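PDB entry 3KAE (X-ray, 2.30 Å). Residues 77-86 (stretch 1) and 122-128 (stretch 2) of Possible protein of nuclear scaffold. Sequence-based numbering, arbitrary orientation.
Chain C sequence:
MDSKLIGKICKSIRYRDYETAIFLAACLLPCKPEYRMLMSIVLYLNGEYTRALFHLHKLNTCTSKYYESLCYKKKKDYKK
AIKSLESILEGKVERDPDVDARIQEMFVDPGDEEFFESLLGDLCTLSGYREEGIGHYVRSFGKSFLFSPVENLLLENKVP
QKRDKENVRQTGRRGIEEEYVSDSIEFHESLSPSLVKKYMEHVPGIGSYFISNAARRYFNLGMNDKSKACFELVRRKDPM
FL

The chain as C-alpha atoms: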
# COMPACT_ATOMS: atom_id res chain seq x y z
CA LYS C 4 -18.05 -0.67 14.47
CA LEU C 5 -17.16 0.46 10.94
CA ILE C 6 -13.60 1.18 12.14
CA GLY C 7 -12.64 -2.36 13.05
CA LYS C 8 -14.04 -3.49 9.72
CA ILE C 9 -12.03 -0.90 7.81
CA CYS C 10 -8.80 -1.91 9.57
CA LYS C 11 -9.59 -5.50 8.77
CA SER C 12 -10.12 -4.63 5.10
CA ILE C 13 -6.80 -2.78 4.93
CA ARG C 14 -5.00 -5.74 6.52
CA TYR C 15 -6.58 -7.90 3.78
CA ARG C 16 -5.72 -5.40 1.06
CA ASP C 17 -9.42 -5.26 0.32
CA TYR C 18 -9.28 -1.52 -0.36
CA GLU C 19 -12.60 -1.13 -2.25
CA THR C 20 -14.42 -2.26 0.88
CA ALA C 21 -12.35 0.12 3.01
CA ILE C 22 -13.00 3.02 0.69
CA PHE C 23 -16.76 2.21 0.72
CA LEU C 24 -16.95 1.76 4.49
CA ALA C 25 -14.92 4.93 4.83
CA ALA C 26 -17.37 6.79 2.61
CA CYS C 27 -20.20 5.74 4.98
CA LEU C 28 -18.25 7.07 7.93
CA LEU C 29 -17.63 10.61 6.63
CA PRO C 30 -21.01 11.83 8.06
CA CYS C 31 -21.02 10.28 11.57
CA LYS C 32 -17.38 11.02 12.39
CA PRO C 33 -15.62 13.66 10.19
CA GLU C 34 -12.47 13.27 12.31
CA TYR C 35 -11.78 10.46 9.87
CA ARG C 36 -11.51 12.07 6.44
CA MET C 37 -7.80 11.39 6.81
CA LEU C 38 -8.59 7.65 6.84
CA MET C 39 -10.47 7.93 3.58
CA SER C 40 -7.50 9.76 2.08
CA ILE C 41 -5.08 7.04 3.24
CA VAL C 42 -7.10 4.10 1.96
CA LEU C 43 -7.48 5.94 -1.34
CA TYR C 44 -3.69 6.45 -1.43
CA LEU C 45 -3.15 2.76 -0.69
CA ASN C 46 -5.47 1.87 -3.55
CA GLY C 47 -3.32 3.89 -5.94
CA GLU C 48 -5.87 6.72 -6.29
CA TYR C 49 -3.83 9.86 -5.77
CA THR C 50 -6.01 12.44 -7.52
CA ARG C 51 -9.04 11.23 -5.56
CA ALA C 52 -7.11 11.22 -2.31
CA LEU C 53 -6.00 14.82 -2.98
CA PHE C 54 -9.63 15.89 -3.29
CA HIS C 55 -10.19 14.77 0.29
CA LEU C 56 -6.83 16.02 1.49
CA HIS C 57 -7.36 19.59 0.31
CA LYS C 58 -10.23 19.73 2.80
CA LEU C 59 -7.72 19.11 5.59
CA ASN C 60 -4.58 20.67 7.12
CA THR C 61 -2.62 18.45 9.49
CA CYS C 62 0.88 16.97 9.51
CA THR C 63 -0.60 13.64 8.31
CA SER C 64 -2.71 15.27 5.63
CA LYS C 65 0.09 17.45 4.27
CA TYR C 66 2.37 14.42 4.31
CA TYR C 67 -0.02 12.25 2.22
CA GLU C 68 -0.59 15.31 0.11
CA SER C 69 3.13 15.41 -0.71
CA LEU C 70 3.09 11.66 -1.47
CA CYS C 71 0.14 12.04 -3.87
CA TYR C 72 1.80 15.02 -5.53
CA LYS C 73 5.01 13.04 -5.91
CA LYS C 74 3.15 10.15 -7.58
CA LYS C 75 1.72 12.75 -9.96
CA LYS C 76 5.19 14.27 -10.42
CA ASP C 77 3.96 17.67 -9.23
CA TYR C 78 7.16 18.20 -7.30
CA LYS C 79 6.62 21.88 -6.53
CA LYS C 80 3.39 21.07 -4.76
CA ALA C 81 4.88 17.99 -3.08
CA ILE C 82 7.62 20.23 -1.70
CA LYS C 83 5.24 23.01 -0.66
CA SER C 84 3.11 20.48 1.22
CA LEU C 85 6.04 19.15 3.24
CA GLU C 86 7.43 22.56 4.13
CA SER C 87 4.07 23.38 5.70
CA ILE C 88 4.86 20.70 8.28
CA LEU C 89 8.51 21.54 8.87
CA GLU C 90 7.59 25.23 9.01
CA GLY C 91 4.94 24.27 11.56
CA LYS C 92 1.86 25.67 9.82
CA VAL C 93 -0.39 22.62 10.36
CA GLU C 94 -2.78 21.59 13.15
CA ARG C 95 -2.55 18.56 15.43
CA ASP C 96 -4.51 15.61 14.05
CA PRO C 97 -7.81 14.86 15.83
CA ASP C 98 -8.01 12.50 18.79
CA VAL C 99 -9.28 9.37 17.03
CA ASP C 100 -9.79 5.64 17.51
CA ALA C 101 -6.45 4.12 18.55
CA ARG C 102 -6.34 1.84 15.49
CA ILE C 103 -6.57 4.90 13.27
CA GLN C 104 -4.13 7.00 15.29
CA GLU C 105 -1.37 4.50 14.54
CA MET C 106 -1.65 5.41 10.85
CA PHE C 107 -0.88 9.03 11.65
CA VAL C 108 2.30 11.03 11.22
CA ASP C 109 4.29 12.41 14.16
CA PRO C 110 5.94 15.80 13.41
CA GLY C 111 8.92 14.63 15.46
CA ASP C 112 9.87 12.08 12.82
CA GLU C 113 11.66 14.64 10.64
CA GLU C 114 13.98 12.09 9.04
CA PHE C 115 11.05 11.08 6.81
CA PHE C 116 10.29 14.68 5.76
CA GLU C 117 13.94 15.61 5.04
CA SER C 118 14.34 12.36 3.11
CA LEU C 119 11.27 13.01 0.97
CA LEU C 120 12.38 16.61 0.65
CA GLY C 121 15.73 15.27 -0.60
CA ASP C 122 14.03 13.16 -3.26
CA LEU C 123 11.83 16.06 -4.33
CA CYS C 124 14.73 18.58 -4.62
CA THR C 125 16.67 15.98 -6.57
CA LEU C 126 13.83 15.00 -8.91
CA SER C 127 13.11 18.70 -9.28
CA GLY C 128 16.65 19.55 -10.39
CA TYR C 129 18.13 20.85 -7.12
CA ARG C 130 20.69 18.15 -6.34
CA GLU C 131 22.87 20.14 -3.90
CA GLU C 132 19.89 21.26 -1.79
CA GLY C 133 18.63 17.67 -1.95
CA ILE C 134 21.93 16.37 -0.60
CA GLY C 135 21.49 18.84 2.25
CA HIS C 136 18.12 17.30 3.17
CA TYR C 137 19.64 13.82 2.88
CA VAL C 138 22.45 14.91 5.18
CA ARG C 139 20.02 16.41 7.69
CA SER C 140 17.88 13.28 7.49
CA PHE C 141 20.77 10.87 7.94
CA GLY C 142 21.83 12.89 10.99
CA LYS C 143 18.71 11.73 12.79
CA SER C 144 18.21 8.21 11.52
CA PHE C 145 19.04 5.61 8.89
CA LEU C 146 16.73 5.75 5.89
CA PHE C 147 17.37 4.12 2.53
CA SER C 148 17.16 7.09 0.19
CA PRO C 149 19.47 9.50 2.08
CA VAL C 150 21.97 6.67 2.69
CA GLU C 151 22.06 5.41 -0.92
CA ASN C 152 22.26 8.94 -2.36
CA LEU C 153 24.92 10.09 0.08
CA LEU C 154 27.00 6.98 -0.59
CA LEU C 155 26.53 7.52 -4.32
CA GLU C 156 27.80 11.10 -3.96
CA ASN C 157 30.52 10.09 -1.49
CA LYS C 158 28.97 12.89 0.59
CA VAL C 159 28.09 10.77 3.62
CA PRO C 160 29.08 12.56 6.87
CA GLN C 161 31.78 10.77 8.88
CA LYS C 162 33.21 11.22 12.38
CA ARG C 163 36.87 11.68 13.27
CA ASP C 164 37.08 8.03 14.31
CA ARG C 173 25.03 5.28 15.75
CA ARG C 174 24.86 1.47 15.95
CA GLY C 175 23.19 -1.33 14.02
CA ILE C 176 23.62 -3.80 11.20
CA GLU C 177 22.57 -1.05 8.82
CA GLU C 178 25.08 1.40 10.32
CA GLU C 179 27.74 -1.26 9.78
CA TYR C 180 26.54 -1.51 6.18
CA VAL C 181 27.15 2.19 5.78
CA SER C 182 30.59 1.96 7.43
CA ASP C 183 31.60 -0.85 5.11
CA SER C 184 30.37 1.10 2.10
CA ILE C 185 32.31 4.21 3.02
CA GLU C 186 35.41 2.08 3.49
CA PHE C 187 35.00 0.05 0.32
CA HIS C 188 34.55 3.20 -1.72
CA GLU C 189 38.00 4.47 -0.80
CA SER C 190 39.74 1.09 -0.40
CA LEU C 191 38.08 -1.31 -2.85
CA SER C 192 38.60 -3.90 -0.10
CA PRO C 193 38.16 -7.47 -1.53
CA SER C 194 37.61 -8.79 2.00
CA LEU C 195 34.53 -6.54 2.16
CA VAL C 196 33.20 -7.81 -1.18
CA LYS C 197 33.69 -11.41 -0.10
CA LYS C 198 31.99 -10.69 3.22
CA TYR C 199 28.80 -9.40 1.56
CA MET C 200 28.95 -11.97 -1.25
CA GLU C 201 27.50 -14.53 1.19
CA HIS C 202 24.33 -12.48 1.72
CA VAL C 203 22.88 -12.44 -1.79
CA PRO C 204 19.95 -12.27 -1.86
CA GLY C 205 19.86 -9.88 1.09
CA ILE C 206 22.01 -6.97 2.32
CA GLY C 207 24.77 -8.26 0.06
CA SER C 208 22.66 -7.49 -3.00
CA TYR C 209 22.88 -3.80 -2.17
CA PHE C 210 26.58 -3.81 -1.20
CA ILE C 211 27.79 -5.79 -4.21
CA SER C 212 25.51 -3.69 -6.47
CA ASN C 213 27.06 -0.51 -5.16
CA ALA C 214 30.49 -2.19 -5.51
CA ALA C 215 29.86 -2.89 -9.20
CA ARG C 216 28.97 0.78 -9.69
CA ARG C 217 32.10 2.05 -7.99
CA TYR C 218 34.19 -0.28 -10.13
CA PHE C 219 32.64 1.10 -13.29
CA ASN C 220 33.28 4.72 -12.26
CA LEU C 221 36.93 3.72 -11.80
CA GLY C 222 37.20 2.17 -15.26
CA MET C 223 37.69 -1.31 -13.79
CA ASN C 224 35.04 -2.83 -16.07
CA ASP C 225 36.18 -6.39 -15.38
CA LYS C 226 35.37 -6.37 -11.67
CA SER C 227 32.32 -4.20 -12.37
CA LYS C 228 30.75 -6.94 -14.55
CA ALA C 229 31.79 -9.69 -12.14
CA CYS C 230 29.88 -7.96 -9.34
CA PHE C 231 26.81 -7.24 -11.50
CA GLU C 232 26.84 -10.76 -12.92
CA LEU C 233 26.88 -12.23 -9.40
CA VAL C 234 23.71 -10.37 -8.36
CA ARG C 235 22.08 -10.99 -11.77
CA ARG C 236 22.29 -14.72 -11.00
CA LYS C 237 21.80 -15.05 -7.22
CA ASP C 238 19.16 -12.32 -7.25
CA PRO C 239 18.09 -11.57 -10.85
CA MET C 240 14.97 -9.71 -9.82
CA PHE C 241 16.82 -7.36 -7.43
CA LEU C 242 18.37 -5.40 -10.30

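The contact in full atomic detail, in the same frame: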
# COMPACT_ATOMS: atom_id res chain seq x y z
N ASP C 77 4.06 16.25 -9.53
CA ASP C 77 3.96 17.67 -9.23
C ASP C 77 4.88 17.99 -8.06
O ASP C 77 4.43 18.14 -6.92
CB ASP C 77 2.52 18.08 -8.91
CG ASP C 77 2.32 19.60 -8.94
OD1 ASP C 77 3.33 20.33 -8.77
OD2 ASP C 77 1.17 20.05 -9.12
N TYR C 78 6.17 18.08 -8.35
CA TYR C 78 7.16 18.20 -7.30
C TYR C 78 7.07 19.50 -6.52
O TYR C 78 7.35 19.53 -5.31
CB TYR C 78 8.58 17.96 -7.86
CG TYR C 78 8.70 16.64 -8.60
CD1 TYR C 78 8.26 15.46 -8.02
CD2 TYR C 78 9.24 16.57 -9.88
CE1 TYR C 78 8.35 14.25 -8.69
CE2 TYR C 78 9.35 15.36 -10.56
CZ TYR C 78 8.89 14.20 -9.95
OH TYR C 78 8.99 13.00 -10.61
N LYS C 79 6.65 20.58 -7.19
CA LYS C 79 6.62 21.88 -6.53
C LYS C 79 5.58 21.84 -5.44
O LYS C 79 5.76 22.39 -4.35
CB LYS C 79 6.32 22.98 -7.53
N LYS C 80 4.46 21.18 -5.73
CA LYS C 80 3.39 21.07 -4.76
C LYS C 80 3.75 20.09 -3.66
O LYS C 80 3.52 20.36 -2.48
CB LYS C 80 2.08 20.70 -5.44
CG LYS C 80 1.49 21.82 -6.29
CD LYS C 80 0.07 21.50 -6.76
CE LYS C 80 -0.56 22.66 -7.52
NZ LYS C 80 -0.16 22.71 -8.96
N ALA C 81 4.35 18.96 -4.04
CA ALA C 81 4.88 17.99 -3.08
C ALA C 81 5.76 18.69 -2.05
O ALA C 81 5.57 18.53 -0.85
CB ALA C 81 5.64 16.88 -3.78
N ILE C 82 6.72 19.48 -2.55
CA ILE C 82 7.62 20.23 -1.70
C ILE C 82 6.87 21.23 -0.81
O ILE C 82 7.06 21.27 0.40
CB ILE C 82 8.64 21.01 -2.54
CG1 ILE C 82 9.52 20.02 -3.31
CG2 ILE C 82 9.45 21.97 -1.66
CD1 ILE C 82 10.62 20.67 -4.15
N LYS C 83 6.01 22.03 -1.42
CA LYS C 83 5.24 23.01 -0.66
C LYS C 83 4.48 22.34 0.49
O LYS C 83 4.43 22.86 1.60
CB LYS C 83 4.28 23.77 -1.57
N SER C 84 3.91 21.17 0.22
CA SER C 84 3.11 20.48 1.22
C SER C 84 3.96 20.10 2.43
O SER C 84 3.52 20.24 3.57
CB SER C 84 2.43 19.22 0.64
OG SER C 84 1.36 19.57 -0.21
N LEU C 85 5.17 19.61 2.17
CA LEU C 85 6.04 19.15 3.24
C LEU C 85 6.53 20.30 4.09
O LEU C 85 6.61 20.19 5.32
CB LEU C 85 7.26 18.42 2.67
CG LEU C 85 7.13 16.98 2.25
CD1 LEU C 85 8.48 16.52 1.74
CD2 LEU C 85 6.68 16.13 3.42
N GLU C 86 6.90 21.39 3.43
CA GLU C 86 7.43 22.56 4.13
C GLU C 86 6.41 23.09 5.13
O GLU C 86 6.78 23.61 6.18
CB GLU C 86 7.80 23.65 3.13
CG GLU C 86 8.98 23.30 2.23
CD GLU C 86 9.22 24.35 1.16
OE1 GLU C 86 8.26 25.06 0.79
OE2 GLU C 86 10.37 24.46 0.70
N ASP C 122 14.49 13.76 -2.01
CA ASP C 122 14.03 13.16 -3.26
C ASP C 122 13.38 14.19 -4.17
O ASP C 122 13.67 14.24 -5.37
CB ASP C 122 13.02 12.04 -2.98
CG ASP C 122 13.66 10.84 -2.30
OD1 ASP C 122 14.91 10.78 -2.28
OD2 ASP C 122 12.92 9.97 -1.78
N LEU C 123 12.51 15.02 -3.58
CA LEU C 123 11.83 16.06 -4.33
C LEU C 123 12.79 17.09 -4.93
O LEU C 123 12.66 17.41 -6.12
CB LEU C 123 10.74 16.73 -3.47
CG LEU C 123 9.67 15.74 -2.97
CD1 LEU C 123 8.84 16.32 -1.82
CD2 LEU C 123 8.77 15.26 -4.10
N CYS C 124 13.72 17.62 -4.12
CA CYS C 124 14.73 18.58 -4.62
C CYS C 124 15.50 17.95 -5.76
O CYS C 124 15.65 18.56 -6.80
CB CYS C 124 15.74 19.00 -3.55
SG CYS C 124 15.03 20.03 -2.26
N THR C 125 15.95 16.72 -5.55
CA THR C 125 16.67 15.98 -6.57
C THR C 125 15.86 15.81 -7.86
O THR C 125 16.32 16.16 -8.94
CB THR C 125 17.08 14.60 -6.07
OG1 THR C 125 18.04 14.74 -5.02
CG2 THR C 125 17.68 13.78 -7.21
N LEU C 126 14.66 15.25 -7.74
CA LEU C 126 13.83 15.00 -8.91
C LEU C 126 13.49 16.31 -9.60
O LEU C 126 13.18 16.35 -10.79
CB LEU C 126 12.54 14.31 -8.48
CG LEU C 126 12.65 12.84 -8.12
CD1 LEU C 126 11.46 12.41 -7.26
CD2 LEU C 126 12.74 12.01 -9.39
N SER C 127 13.55 17.39 -8.83
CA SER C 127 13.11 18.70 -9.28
C SER C 127 14.29 19.51 -9.85
O SER C 127 14.13 20.64 -10.32
CB SER C 127 12.43 19.44 -8.11
OG SER C 127 11.67 20.53 -8.56
N GLY C 128 15.48 18.92 -9.80
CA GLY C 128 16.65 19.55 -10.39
C GLY C 128 17.54 20.32 -9.42
O GLY C 128 18.45 21.03 -9.85

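Two helical segments of one chain, residues 78-86 and 122-126, pack nearly antiparallel, with 154° between their N-to-C directions and a closest axial approach of 9.6 Å. The first helix continues beyond its stretch and the second begins before its own. The backbones come nearest where Tyr78 faces Leu123, whose CA atoms are 5.9 Å apart, so the first turn of one helix lies against the last turns of the other. No hydrogen bond or salt bridge crosses between the stretches; the 381 Å² of surface they bury together is held by apolar packing and one CH-pi contact.

The centre of the apolar packing is Leu123, which fits as a knob into a hole formed by Tyr78, Ala81, Ile82 and Leu85. These four positions follow the i, i+3, i+4, i+7 pattern that places residues along a single helix face. With chi1 m and chi2 t, Leu123 spreads its two methyls along this face: CD2 lies 3.5 Å from CB of Ala81 and 4.0 Å from CD1 of Tyr78, while CD1 lies 3.6 Å from CD1 of Leu85. The CB of Ala81 points toward the second helix and meets the leucine methyl directly. Ile82 leaves its backbone sideways, but the end of its side chain comes nearer the other helix; its CG1 is 3.5 Å from CB of Leu123, and its CD1 reaches to 4.3 Å from the backbone N of Cys124. The CB of Cys124 itself points away, so its share of the contact is small.

The aromatic contact belongs to Tyr78, whose side chain leaves its backbone toward the second helix in the m rotamer. Leu126 CB stands over one face of the ring, 4.0 Å from the centroid and 14° off the ring normal, a CH-pi arrangement that sets aliphatic hydrogens against the pi cloud. Leu126 CD1 adds an apolar contact at 3.9 Å to Tyr78 CE1. Ser127 flanks the same residue, its OG 4.1 Å from Tyr78 CB, a van der Waals approach.

Polar bonds work within each stretch. Asp77, whose CA-to-CB bond points away from the other stretch, caps the first helix: OD1 accepts a weak bond from Lys80 N at 3.4 Å, offering a partner to an amide of the first turn. Its other oxygen, OD2, forms a salt bridge with Lys80 NZ at 3.0 Å. Behind the cap the backbone ladder is regular, as in Ile82 N to Tyr78 O at 2.8 Å and Ser84 N to Lys80 O at 2.8 Å. In the second stretch, Leu126 N bonds to Asp122 O at 2.8 Å, and the chain then leaves the helix through a Schellman motif. There Gly128 has a phi of 97°, and its N bonds to Thr125 O at 3.0 Å; a CB at these backbone angles would jam against the preceding carbonyl oxygen, which calls for glycine.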